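Local coordinates for protein ChiX (Serratia marcescens, PDB 5OPZ) that cleaves the L-Ala-D-Glu bond of peptidoglycan stem peptides as a zinc-dependent endopeptidase and is required for chitinase secretion, at residues R17-L22 with F44-E48; H76-V80 with P126-L130; W92-A96 with V113-G117. One frame throughout, in Å; residues are numbered along the deposited sequence. Where two conformers were deposited one is given.

Interaction 1: R17-L22 with F44-E48; sequences RSEENL and FSVSE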
ATOM      1  N   ARG A  17     -10.687   7.208  -4.388  1.00 11.99           N
ATOM      2  CA  ARG A  17      -9.603   7.754  -3.617  1.00 12.09           C
ATOM      3  C   ARG A  17      -8.304   7.025  -3.889  1.00 11.08           C
ATOM      4  O   ARG A  17      -7.250   7.637  -4.040  1.00 11.97           O
ATOM      5  CB  ARG A  17      -9.946   7.700  -2.145  1.00 15.00           C
ATOM      6  CG  ARG A  17      -9.132   8.656  -1.331  1.00 18.58           C
ATOM      7  CD  ARG A  17      -9.582   8.652   0.110  1.00 20.55           C
ATOM      8  NE  ARG A  17     -10.912   9.229   0.288  1.00 21.90           N
ATOM      9  CZ  ARG A  17     -11.439   9.562   1.459  1.00 26.41           C
ATOM     10  NH1 ARG A  17     -10.755   9.362   2.582  1.00 30.77           N
ATOM     11  NH2 ARG A  17     -12.656  10.107   1.512  1.00 28.08           N
ATOM     12  N   SER A  18      -8.368   5.704  -3.919  1.00  8.36           N
ATOM     13  CA  SER A  18      -7.197   4.874  -4.107  1.00  9.73           C
ATOM     14  C   SER A  18      -6.628   5.055  -5.500  1.00 10.51           C
ATOM     15  O   SER A  18      -5.425   5.204  -5.671  1.00 10.15           O
ATOM     16  CB  SER A  18      -7.538   3.405  -3.950  1.00  9.84           C
ATOM     17  OG  SER A  18      -7.852   3.105  -2.611  1.00 11.17           O
ATOM     18  N   GLU A  19      -7.499   5.054  -6.508  1.00 10.93           N
ATOM     19  CA  GLU A  19      -7.078   5.199  -7.910  1.00 10.99           C
ATOM     20  C   GLU A  19      -6.343   6.513  -8.122  1.00 12.19           C
ATOM     21  O   GLU A  19      -5.298   6.560  -8.797  1.00 12.25           O
ATOM     22  CB  GLU A  19      -8.273   4.958  -8.846  1.00 11.08           C
ATOM     23  CG  GLU A  19      -8.757   3.483  -8.689  1.00 15.28           C
ATOM     24  CD  GLU A  19      -9.815   2.994  -9.656  1.00 15.79           C
ATOM     25  OE1 GLU A  19     -10.494   3.850 -10.264  1.00 19.83           O
ATOM     26  OE2 GLU A  19      -9.931   1.743  -9.799  1.00 20.75           O
ATOM     27  N   GLU A  20      -6.779   7.566  -7.459  1.00 12.67           N
ATOM     28  CA  GLU A  20      -6.127   8.843  -7.611  1.00 11.99           C
ATOM     29  C   GLU A  20      -4.680   8.779  -7.067  1.00 11.33           C
ATOM     30  O   GLU A  20      -3.743   9.226  -7.714  1.00 11.81           O
ATOM     31  CB  GLU A  20      -6.972   9.958  -6.971  1.00 11.90           C
ATOM     32  CG  GLU A  20      -6.344  11.347  -6.938  1.00 14.19           C
ATOM     33  CD  GLU A  20      -6.186  12.009  -8.312  1.00 16.52           C
ATOM     34  OE1 GLU A  20      -6.707  11.531  -9.341  1.00 20.07           O
ATOM     35  OE2 GLU A  20      -5.536  13.060  -8.370  1.00 20.56           O
ATOM     36  N   ASN A  21      -4.505   8.165  -5.909  0.62  9.70           N
ATOM     37  CA  ASN A  21      -3.190   8.089  -5.263  0.62 10.64           C
ATOM     38  C   ASN A  21      -2.277   7.020  -5.853  0.62  9.44           C
ATOM     39  O   ASN A  21      -1.066   6.947  -5.553  0.62 11.34           O
ATOM     40  CB  ASN A  21      -3.292   7.799  -3.750  0.62 12.23           C
ATOM     41  CG  ASN A  21      -3.489   9.045  -2.903  0.62 15.59           C
ATOM     42  OD1 ASN A  21      -2.557   9.841  -2.743  0.62 17.95           O
ATOM     43  ND2 ASN A  21      -4.678   9.195  -2.296  0.62 14.60           N
ATOM     44  N   LEU A  22      -2.841   6.188  -6.699  1.00  9.23           N
ATOM     45  CA  LEU A  22      -2.074   5.220  -7.458  1.00  8.22           C
ATOM     46  C   LEU A  22      -1.509   5.784  -8.761  1.00  8.26           C
ATOM     47  O   LEU A  22      -0.754   5.093  -9.438  1.00 11.23           O
ATOM     48  CB  LEU A  22      -2.974   4.017  -7.802  1.00  8.77           C
ATOM     49  CG  LEU A  22      -3.199   3.066  -6.636  1.00  9.57           C
ATOM     50  CD1 LEU A  22      -4.341   2.096  -6.922  1.00 10.27           C
ATOM     51  CD2 LEU A  22      -1.939   2.318  -6.285  1.00 11.37           C
ATOM     52  N   PHE A  44      -9.945   0.309   2.437  1.00  5.76           N
ATOM     53  CA  PHE A  44      -8.662   0.996   2.532  1.00  6.15           C
ATOM     54  C   PHE A  44      -8.479   1.926   1.374  1.00  6.42           C
ATOM     55  O   PHE A  44      -9.108   1.744   0.311  1.00  6.78           O
ATOM     56  CB  PHE A  44      -7.500  -0.019   2.653  1.00  6.49           C
ATOM     57  CG  PHE A  44      -7.212  -0.794   1.384  1.00  6.76           C
ATOM     58  CD1 PHE A  44      -7.856  -2.005   1.117  1.00  7.31           C
ATOM     59  CD2 PHE A  44      -6.239  -0.363   0.517  1.00  6.58           C
ATOM     60  CE1 PHE A  44      -7.562  -2.727  -0.028  1.00  7.73           C
ATOM     61  CE2 PHE A  44      -5.948  -1.106  -0.614  1.00  8.40           C
ATOM     62  CZ  PHE A  44      -6.607  -2.279  -0.892  1.00  8.01           C
ATOM     63  N   SER A  45      -7.627   2.911   1.571  1.00  7.32           N
ATOM     64  CA  SER A  45      -7.132   3.739   0.506  1.00  8.47           C
ATOM     65  C   SER A  45      -5.634   3.669   0.438  1.00  8.47           C
ATOM     66  O   SER A  45      -4.984   3.106   1.274  1.00  8.09           O
ATOM     67  CB  SER A  45      -7.653   5.183   0.670  1.00 10.18           C
ATOM     68  OG  SER A  45      -7.285   6.017  -0.428  1.00 13.32           O
ATOM     69  N   VAL A  46      -5.097   4.247  -0.597  1.00  9.94           N
ATOM     70  CA  VAL A  46      -3.651   4.393  -0.742  1.00 10.55           C
ATOM     71  C   VAL A  46      -3.339   5.802  -0.244  1.00  9.37           C
ATOM     72  O   VAL A  46      -3.769   6.792  -0.866  1.00 12.53           O
ATOM     73  CB  VAL A  46      -3.215   4.204  -2.204  1.00 11.34           C
ATOM     74  CG1 VAL A  46      -1.757   4.570  -2.382  1.00  9.70           C
ATOM     75  CG2 VAL A  46      -3.487   2.769  -2.626  1.00 12.04           C
ATOM     76  N   SER A  47      -2.577   5.884   0.859  1.00  8.95           N
ATOM     77  CA  SER A  47      -2.210   7.176   1.427  1.00 10.61           C
ATOM     78  C   SER A  47      -0.996   7.803   0.774  1.00 10.24           C
ATOM     79  O   SER A  47      -0.867   9.026   0.727  1.00 13.33           O
ATOM     80  CB  SER A  47      -2.020   7.100   2.942  1.00 11.17           C
ATOM     81  OG  SER A  47      -0.882   6.343   3.269  1.00 14.04           O
ATOM     82  N   GLU A  48      -0.100   6.956   0.266  1.00  8.04           N
ATOM     83  CA  GLU A  48       1.095   7.399  -0.429  1.00  8.14           C
ATOM     84  C   GLU A  48       1.534   6.353  -1.468  1.00  7.63           C
ATOM     85  O   GLU A  48       1.654   5.188  -1.153  1.00  8.35           O
ATOM     86  CB  GLU A  48       2.214   7.699   0.563  1.00  8.59           C
ATOM     87  CG  GLU A  48       3.432   8.329  -0.090  1.00  9.16           C
ATOM     88  CD  GLU A  48       4.512   8.763   0.889  1.00 11.64           C
ATOM     89  OE1 GLU A  48       4.647   8.243   2.024  1.00 17.74           O
ATOM     90  OE2 GLU A  48       5.327   9.619   0.481  1.00 13.89           O
TER

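Interaction 2: H76-V80 with P126-L130; sequences HAVDV and PHFQL. With ZN (zinc ion), chain C.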
ATOM      1  N   HIS A  76       7.412   1.874  -7.110  1.00  5.60           N
ATOM      2  CA  HIS A  76       7.360   0.455  -6.767  1.00  6.15           C
ATOM      3  C   HIS A  76       6.732   0.165  -5.384  1.00  4.84           C
ATOM      4  O   HIS A  76       6.806  -1.005  -4.936  1.00  5.37           O
ATOM      5  CB  HIS A  76       8.731  -0.198  -6.885  1.00  6.61           C
ATOM      6  CG  HIS A  76       9.292  -0.189  -8.268  1.00  7.75           C
ATOM      7  ND1 HIS A  76       9.986   0.882  -8.780  1.00  8.92           N
ATOM      8  CD2 HIS A  76       9.300  -1.139  -9.234  1.00  8.72           C
ATOM      9  CE1 HIS A  76      10.395   0.588  -9.999  1.00  9.94           C
ATOM     10  NE2 HIS A  76       9.977  -0.621 -10.305  1.00 10.08           N
ATOM     11  N   ALA A  77       6.136   1.160  -4.724  1.00  5.17           N
ATOM     12  CA  ALA A  77       5.564   0.917  -3.407  1.00  5.66           C
ATOM     13  C   ALA A  77       4.359   1.780  -3.159  1.00  5.34           C
ATOM     14  O   ALA A  77       4.198   2.844  -3.737  1.00  5.94           O
ATOM     15  CB  ALA A  77       6.620   1.184  -2.350  1.00  6.02           C
ATOM     16  N   VAL A  78       3.492   1.294  -2.286  1.00  5.84           N
ATOM     17  CA  VAL A  78       2.362   2.048  -1.755  1.00  5.31           C
ATOM     18  C   VAL A  78       2.315   1.852  -0.247  1.00  4.89           C
ATOM     19  O   VAL A  78       2.675   0.782   0.261  1.00  6.11           O
ATOM     20  CB  VAL A  78       1.008   1.627  -2.378  1.00  6.25           C
ATOM     21  CG1 VAL A  78       1.015   1.924  -3.874  1.00  6.78           C
ATOM     22  CG2 VAL A  78       0.713   0.176  -2.128  1.00  6.96           C
ATOM     23  N   ASP A  79       1.823   2.892   0.437  1.00  4.75           N
ATOM     24  CA  ASP A  79       1.334   2.779   1.813  1.00  5.59           C
ATOM     25  C   ASP A  79      -0.180   2.895   1.792  1.00  5.48           C
ATOM     26  O   ASP A  79      -0.698   3.813   1.195  1.00  7.73           O
ATOM     27  CB  ASP A  79       1.949   3.873   2.659  1.00  6.50           C
ATOM     28  CG  ASP A  79       3.421   3.703   2.912  1.00  6.72           C
ATOM     29  OD1 ASP A  79       4.017   2.693   2.568  1.00  7.00           O
ATOM     30  OD2 ASP A  79       4.024   4.612   3.480  1.00 10.41           O
ATOM     31  N   VAL A  80      -0.827   1.922   2.397  1.00  5.77           N
ATOM     32  CA  VAL A  80      -2.264   1.921   2.493  1.00  6.38           C
ATOM     33  C   VAL A  80      -2.688   2.442   3.865  1.00  6.64           C
ATOM     34  O   VAL A  80      -1.934   2.435   4.819  1.00  6.92           O
ATOM     35  CB  VAL A  80      -2.902   0.533   2.265  1.00  6.41           C
ATOM     36  CG1 VAL A  80      -2.473  -0.037   0.916  1.00  7.17           C
ATOM     37  CG2 VAL A  80      -2.546  -0.444   3.361  1.00  6.25           C
ATOM     38  N   PRO A 126       1.234  -0.575   6.847  1.00  6.06           N
ATOM     39  CA  PRO A 126       0.824   0.079   5.590  1.00  5.96           C
ATOM     40  C   PRO A 126       1.604  -0.251   4.314  1.00  5.54           C
ATOM     41  O   PRO A 126       1.010  -0.084   3.251  1.00  5.98           O
ATOM     42  CB  PRO A 126       1.011   1.555   5.895  1.00  6.06           C
ATOM     43  CG  PRO A 126       0.740   1.629   7.368  1.00  7.26           C
ATOM     44  CD  PRO A 126       1.383   0.406   7.947  1.00  7.40           C
ATOM     45  N   HIS A 127       2.856  -0.695   4.398  1.00  4.81           N
ATOM     46  CA  HIS A 127       3.746  -0.702   3.260  1.00  4.45           C
ATOM     47  C   HIS A 127       3.672  -1.958   2.462  1.00  4.58           C
ATOM     48  O   HIS A 127       3.797  -3.049   2.995  1.00  5.25           O
ATOM     49  CB  HIS A 127       5.165  -0.486   3.790  1.00  4.42           C
ATOM     50  CG  HIS A 127       6.218  -0.383   2.722  1.00  5.07           C
ATOM     51  ND1 HIS A 127       6.523   0.786   2.073  1.00  5.55           N
ATOM     52  CD2 HIS A 127       6.893  -1.348   2.072  1.00  5.91           C
ATOM     53  CE1 HIS A 127       7.428   0.571   1.148  1.00  5.65           C
ATOM     54  NE2 HIS A 127       7.640  -0.726   1.108  1.00  5.66           N
ATOM     55  N   PHE A 128       3.499  -1.791   1.148  1.00  4.07           N
ATOM     56  CA  PHE A 128       3.590  -2.903   0.193  1.00  4.50           C
ATOM     57  C   PHE A 128       4.541  -2.491  -0.957  1.00  5.04           C
ATOM     58  O   PHE A 128       4.493  -1.317  -1.379  1.00  6.24           O
ATOM     59  CB  PHE A 128       2.249  -3.277  -0.401  1.00  4.13           C
ATOM     60  CG  PHE A 128       1.270  -3.797   0.587  1.00  4.60           C
ATOM     61  CD1 PHE A 128       0.512  -2.959   1.377  1.00  4.81           C
ATOM     62  CD2 PHE A 128       1.229  -5.134   0.847  1.00  4.48           C
ATOM     63  CE1 PHE A 128      -0.416  -3.459   2.273  1.00  5.15           C
ATOM     64  CE2 PHE A 128       0.292  -5.664   1.703  1.00  5.45           C
ATOM     65  CZ  PHE A 128      -0.504  -4.822   2.451  1.00  4.97           C
ATOM     66  N   GLN A 129       5.321  -3.430  -1.493  1.00  5.45           N
ATOM     67  CA  GLN A 129       6.218  -3.077  -2.609  1.00  5.63           C
ATOM     68  C   GLN A 129       6.421  -4.249  -3.533  1.00  5.45           C
ATOM     69  O   GLN A 129       6.389  -5.402  -3.130  1.00  6.36           O
ATOM     70  CB  GLN A 129       7.575  -2.529  -2.134  1.00  6.82           C
ATOM     71  CG  GLN A 129       8.395  -3.541  -1.356  1.00  7.97           C
ATOM     72  CD  GLN A 129       9.664  -2.973  -0.864  1.00  8.83           C
ATOM     73  OE1 GLN A 129       9.702  -1.901  -0.270  1.00 10.22           O
ATOM     74  NE2 GLN A 129      10.765  -3.657  -1.165  1.00 11.56           N
ATOM     75  N   LEU A 130       6.745  -3.891  -4.776  1.00  5.29           N
ATOM     76  CA  LEU A 130       7.319  -4.862  -5.695  1.00  5.29           C
ATOM     77  C   LEU A 130       8.773  -5.146  -5.294  1.00  5.55           C
ATOM     78  O   LEU A 130       9.453  -4.280  -4.740  1.00  7.10           O
ATOM     79  CB  LEU A 130       7.317  -4.323  -7.121  1.00  5.40           C
ATOM     80  CG  LEU A 130       5.914  -4.020  -7.697  1.00  6.07           C
ATOM     81  CD1 LEU A 130       6.011  -3.338  -9.044  1.00  6.93           C
ATOM     82  CD2 LEU A 130       5.067  -5.288  -7.801  1.00  7.04           C
TER
HETATM   83 ZN    ZN C 201       6.001   2.742   2.401  1.00  7.54          ZN

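Interaction 3: W92-A96 with V113-G117; sequences WDYYA and VEWGG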
ATOM      1  N   TRP A  92      -3.331  -2.728  13.943  1.00 11.68           N
ATOM      2  CA  TRP A  92      -2.611  -3.782  13.212  1.00 11.17           C
ATOM      3  C   TRP A  92      -3.520  -4.763  12.485  1.00 10.41           C
ATOM      4  O   TRP A  92      -3.266  -5.099  11.353  1.00  9.30           O
ATOM      5  CB  TRP A  92      -1.720  -4.581  14.196  1.00 11.92           C
ATOM      6  CG  TRP A  92      -1.122  -5.818  13.604  1.00 14.07           C
ATOM      7  CD1 TRP A  92      -1.611  -7.089  13.705  1.00 16.15           C
ATOM      8  CD2 TRP A  92       0.015  -5.897  12.745  1.00 16.96           C
ATOM      9  NE1 TRP A  92      -0.847  -7.949  12.969  1.00 16.09           N
ATOM     10  CE2 TRP A  92       0.154  -7.250  12.358  1.00 15.25           C
ATOM     11  CE3 TRP A  92       0.923  -4.956  12.253  1.00 20.25           C
ATOM     12  CZ2 TRP A  92       1.216  -7.694  11.568  1.00 19.74           C
ATOM     13  CZ3 TRP A  92       1.943  -5.380  11.428  1.00 21.51           C
ATOM     14  CH2 TRP A  92       2.094  -6.742  11.110  1.00 17.47           C
ATOM     15  N   ASP A  93      -4.554  -5.239  13.157  1.00 10.14           N
ATOM     16  CA  ASP A  93      -5.378  -6.279  12.582  1.00  9.86           C
ATOM     17  C   ASP A  93      -6.021  -5.896  11.264  1.00  7.64           C
ATOM     18  O   ASP A  93      -6.197  -6.739  10.386  1.00  8.96           O
ATOM     19  CB  ASP A  93      -6.447  -6.806  13.571  1.00 12.46           C
ATOM     20  CG  ASP A  93      -5.907  -7.861  14.445  1.00 17.54           C
ATOM     21  OD1 ASP A  93      -5.190  -8.714  13.915  1.00 22.60           O
ATOM     22  OD2 ASP A  93      -6.182  -7.815  15.647  1.00 24.99           O
ATOM     23  N   TYR A  94      -6.340  -4.621  11.103  1.00  6.05           N
ATOM     24  CA  TYR A  94      -6.907  -4.153   9.848  1.00  6.32           C
ATOM     25  C   TYR A  94      -5.910  -4.338   8.695  1.00  6.25           C
ATOM     26  O   TYR A  94      -6.274  -4.772   7.601  1.00  6.89           O
ATOM     27  CB  TYR A  94      -7.341  -2.698   9.943  1.00  6.39           C
ATOM     28  CG  TYR A  94      -8.544  -2.400  10.833  1.00  7.48           C
ATOM     29  CD1 TYR A  94      -9.763  -2.990  10.567  1.00  7.79           C
ATOM     30  CD2 TYR A  94      -8.482  -1.489  11.843  1.00  8.79           C
ATOM     31  CE1 TYR A  94     -10.866  -2.728  11.306  1.00  9.09           C
ATOM     32  CE2 TYR A  94      -9.579  -1.215  12.638  1.00  9.62           C
ATOM     33  CZ  TYR A  94     -10.766  -1.854  12.372  1.00  9.59           C
ATOM     34  OH  TYR A  94     -11.853  -1.527  13.132  1.00 11.56           O
ATOM     35  N   TYR A  95      -4.651  -3.998   8.970  1.00  6.45           N
ATOM     36  CA  TYR A  95      -3.587  -4.143   7.975  1.00  6.36           C
ATOM     37  C   TYR A  95      -3.285  -5.594   7.686  1.00  5.91           C
ATOM     38  O   TYR A  95      -3.007  -5.953   6.533  1.00  6.74           O
ATOM     39  CB  TYR A  95      -2.315  -3.377   8.445  1.00  7.26           C
ATOM     40  CG  TYR A  95      -2.633  -1.915   8.488  1.00  6.65           C
ATOM     41  CD1 TYR A  95      -3.232  -1.342   9.613  1.00  7.35           C
ATOM     42  CD2 TYR A  95      -2.491  -1.119   7.363  1.00  5.95           C
ATOM     43  CE1 TYR A  95      -3.688  -0.062   9.593  1.00  7.17           C
ATOM     44  CE2 TYR A  95      -2.890   0.180   7.357  1.00  6.23           C
ATOM     45  CZ  TYR A  95      -3.520   0.719   8.483  1.00  6.11           C
ATOM     46  OH  TYR A  95      -4.012   2.011   8.411  1.00  7.11           O
ATOM     47  N   ALA A  96      -3.398  -6.471   8.685  1.00  5.81           N
ATOM     48  CA  ALA A  96      -3.261  -7.917   8.425  1.00  7.46           C
ATOM     49  C   ALA A  96      -4.332  -8.407   7.448  1.00  7.27           C
ATOM     50  O   ALA A  96      -4.058  -9.243   6.572  1.00  8.32           O
ATOM     51  CB  ALA A  96      -3.236  -8.708   9.711  1.00  8.61           C
ATOM     52  N   VAL A 113       4.398  -9.520  -3.918  1.00  7.86           N
ATOM     53  CA  VAL A 113       4.367  -8.192  -3.306  1.00  8.26           C
ATOM     54  C   VAL A 113       4.809  -8.354  -1.873  1.00  8.72           C
ATOM     55  O   VAL A 113       4.180  -9.070  -1.131  1.00 12.58           O
ATOM     56  CB  VAL A 113       2.966  -7.536  -3.403  1.00  9.63           C
ATOM     57  CG1 VAL A 113       2.898  -6.195  -2.664  1.00 10.22           C
ATOM     58  CG2 VAL A 113       2.598  -7.397  -4.879  1.00  9.89           C
ATOM     59  N   GLU A 114       5.839  -7.631  -1.465  1.00  7.13           N
ATOM     60  CA  GLU A 114       6.344  -7.673  -0.100  1.00  7.85           C
ATOM     61  C   GLU A 114       5.526  -6.723   0.745  1.00  6.22           C
ATOM     62  O   GLU A 114       5.155  -5.642   0.306  1.00  7.84           O
ATOM     63  CB  GLU A 114       7.809  -7.255  -0.036  1.00 10.48           C
ATOM     64  CG  GLU A 114       8.800  -8.230  -0.639  1.00 13.25           C
ATOM     65  CD  GLU A 114      10.233  -7.700  -0.667  1.00 16.02           C
ATOM     66  OE1 GLU A 114      10.530  -6.707  -1.374  1.00 16.71           O
ATOM     67  OE2 GLU A 114      11.070  -8.283   0.037  1.00 25.05           O
ATOM     68  N   TRP A 115       5.225  -7.182   1.948  1.00  6.79           N
ATOM     69  CA  TRP A 115       4.452  -6.446   2.935  1.00  6.23           C
ATOM     70  C   TRP A 115       5.347  -6.041   4.126  1.00  5.18           C
ATOM     71  O   TRP A 115       6.060  -6.884   4.655  1.00  6.66           O
ATOM     72  CB  TRP A 115       3.294  -7.311   3.431  1.00  6.79           C
ATOM     73  CG  TRP A 115       2.439  -6.696   4.455  1.00  6.24           C
ATOM     74  CD1 TRP A 115       2.048  -5.387   4.510  1.00  6.67           C
ATOM     75  CD2 TRP A 115       1.879  -7.330   5.618  1.00  6.43           C
ATOM     76  NE1 TRP A 115       1.230  -5.184   5.587  1.00  6.12           N
ATOM     77  CE2 TRP A 115       1.102  -6.354   6.283  1.00  6.87           C
ATOM     78  CE3 TRP A 115       1.884  -8.641   6.112  1.00  7.08           C
ATOM     79  CZ2 TRP A 115       0.413  -6.650   7.477  1.00  6.75           C
ATOM     80  CZ3 TRP A 115       1.181  -8.929   7.280  1.00  6.85           C
ATOM     81  CH2 TRP A 115       0.472  -7.939   7.939  1.00  7.17           C
ATOM     82  N   GLY A 116       5.229  -4.806   4.578  1.00  5.78           N
ATOM     83  CA  GLY A 116       5.978  -4.353   5.758  1.00  5.99           C
ATOM     84  C   GLY A 116       5.585  -5.063   7.016  1.00  6.26           C
ATOM     85  O   GLY A 116       6.310  -5.019   7.990  1.00  7.63           O
ATOM     86  N   GLY A 117       4.428  -5.721   7.012  1.00  6.61           N
ATOM     87  CA  GLY A 117       4.051  -6.541   8.145  1.00  6.87           C
ATOM     88  C   GLY A 117       4.861  -7.806   8.320  1.00  7.50           C
ATOM     89  O   GLY A 117       4.794  -8.426   9.367  1.00 11.03           O
TER

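Interaction 1: R17-L22 with F44-E48
Helix 15-21 packs here against the edge strand 44-48 of the antiparallel sheet. No hydrogen bond joins the two segments. The axes of 17-21 and 44-46 run nearly parallel, at 19°, and approach to 6.5 Å. The closest backbones are at Ser18 and Ser45, with CA atoms 4.8 Å apart. Small side chains permit this: Ser18 OG lies 3.3 Å from Ser45 CA, and its hydrogen-bond partner is Phe14 O in the preceding turn. Arg17 lays its aliphatic part over Ser45, with Arg17 CG 3.3 Å from Ser45 OG. Val46 has the largest covered area of any residue here. Asn21 CB touches Val46 CG1 at 3.8 Å, and Leu22 CD2 meets Val46 CG2 at 4.0 Å. Asn21 ND2 is 2.9 Å from Val46 O, but the angle is too poor for a hydrogen bond. Leu22 and Val46 continue onto Val78 of strand 77-82. Ser18 and Phe44 reach helix 27-39. Backbone hydrogen bonds pair Ser45 with Val81 and Ser47 and Glu48 with Asp79, the latter a classic beta bulge.

Interaction 2: H76-V80 with P126-L130
Strands 77-82 and 127-130 pair antiparallel in the middle of the sheet, and together they carry two of the three protein ligands of the zinc. Four backbone hydrogen bonds hold them. Val78 and Phe128 form the hydrogen-bonded pair: Val78 N donates to Phe128 O at 2.9 Å, and Phe128 N donates to Val78 O at 2.8 Å. Towards one end Leu130 N donates to His76 O at 2.9 Å. Towards the other, Val80 N donates to Pro126 O, also at 2.9 Å. The pairs between them, Ala77 with Gln129 and Asp79 with His127, are non-hydrogen-bonded. Three of these residues bond by backbone to the outer strands or the turn beyond: Asp79 to Ser47 and Glu48, His127 to Gly116, Gln129 to Glu114.

The side chains of Ala77, Asp79, His127 and Gln129 share one face. There Asp79 OD1 and His127 ND1 each bind zinc at 2.0 Å. These two atoms are 3.2 Å apart because they share the metal, not a proton. His127 NE2 donates to Gln129 OE1 at 2.7 Å, so both ring nitrogens are satisfied. Gln129 NE2 in turn bonds to Glu114. His76 ND1 pairs with Thr74. On the other face Val78 and Phe128 point into the core, where Val80 CG2 touches Phe128 CE1 at 3.8 Å.

His72 is the third protein ligand. A His-Asp-His zinc site with two ligands on neighbouring central strands and a histidine from the preceding loop is characteristic of the MD-clan peptidases related to D-alanyl-D-alanine carboxypeptidases, and is consistent with this enzyme's hydrolytic role.

Interaction 3: W92-A96 with V113-G117
The axes of helix segment 92-96 and strand 113-115 point in nearly opposite directions, at 168°, and come no nearer than 13.2 Å. The strand leads into a 3-10 turn at Gly116 and Gly117, and the closest CA atoms, those of Ala96 and Gly117, are 7.4 Å apart. The side chains of Trp115 and Trp92 therefore bridge the gap, in part onto backbone atoms, without hydrogen bonds. Trp115 CZ2 lies 3.6 Å from Tyr95 O, and its CH2 lies 3.8 Å from Ala96 CA. Trp92 extends back, with Trp92 CZ2 3.7 Å from Trp115 CH2. The two six-membered rings lie at 30°, with centroids 5.3 Å apart, but barely overlap. The edge of the Trp92 ring meets Gly117, with CH2 3.6 Å from Gly117 CA. A CB there would clash with Trp115, so glycine fits. Trp115 NE1 bonds to Gly125 O, and its ring stacks on Phe128. Trp92, Trp115 and Phe128 form an aromatic cluster between the N-terminal part of helix 92-109 and the sheet edge at strand 113-115.

Overall arrangement
From the N terminus, helix 15-21 leads through helix 27-39 to edge strand 44-48, and interaction 1 closes that first loop. Interaction 2 opens later, at strand 77-82, and closes only at strand 127-130. Within that long excursion, helix 92-109 and strand 113-115 close the shorter loop of interaction 3. Interaction 1 thus precedes the other two, while interaction 3 lies within the span of interaction 2. The sheet order is 44-48, 77-82, 127-130, 113-115. Interaction 2 supplies its central pair and touches both other contacts through backbone hydrogen bonds. Interactions 1 and 3 attach helices at its two outer strands, on opposite sides of the chain's centre.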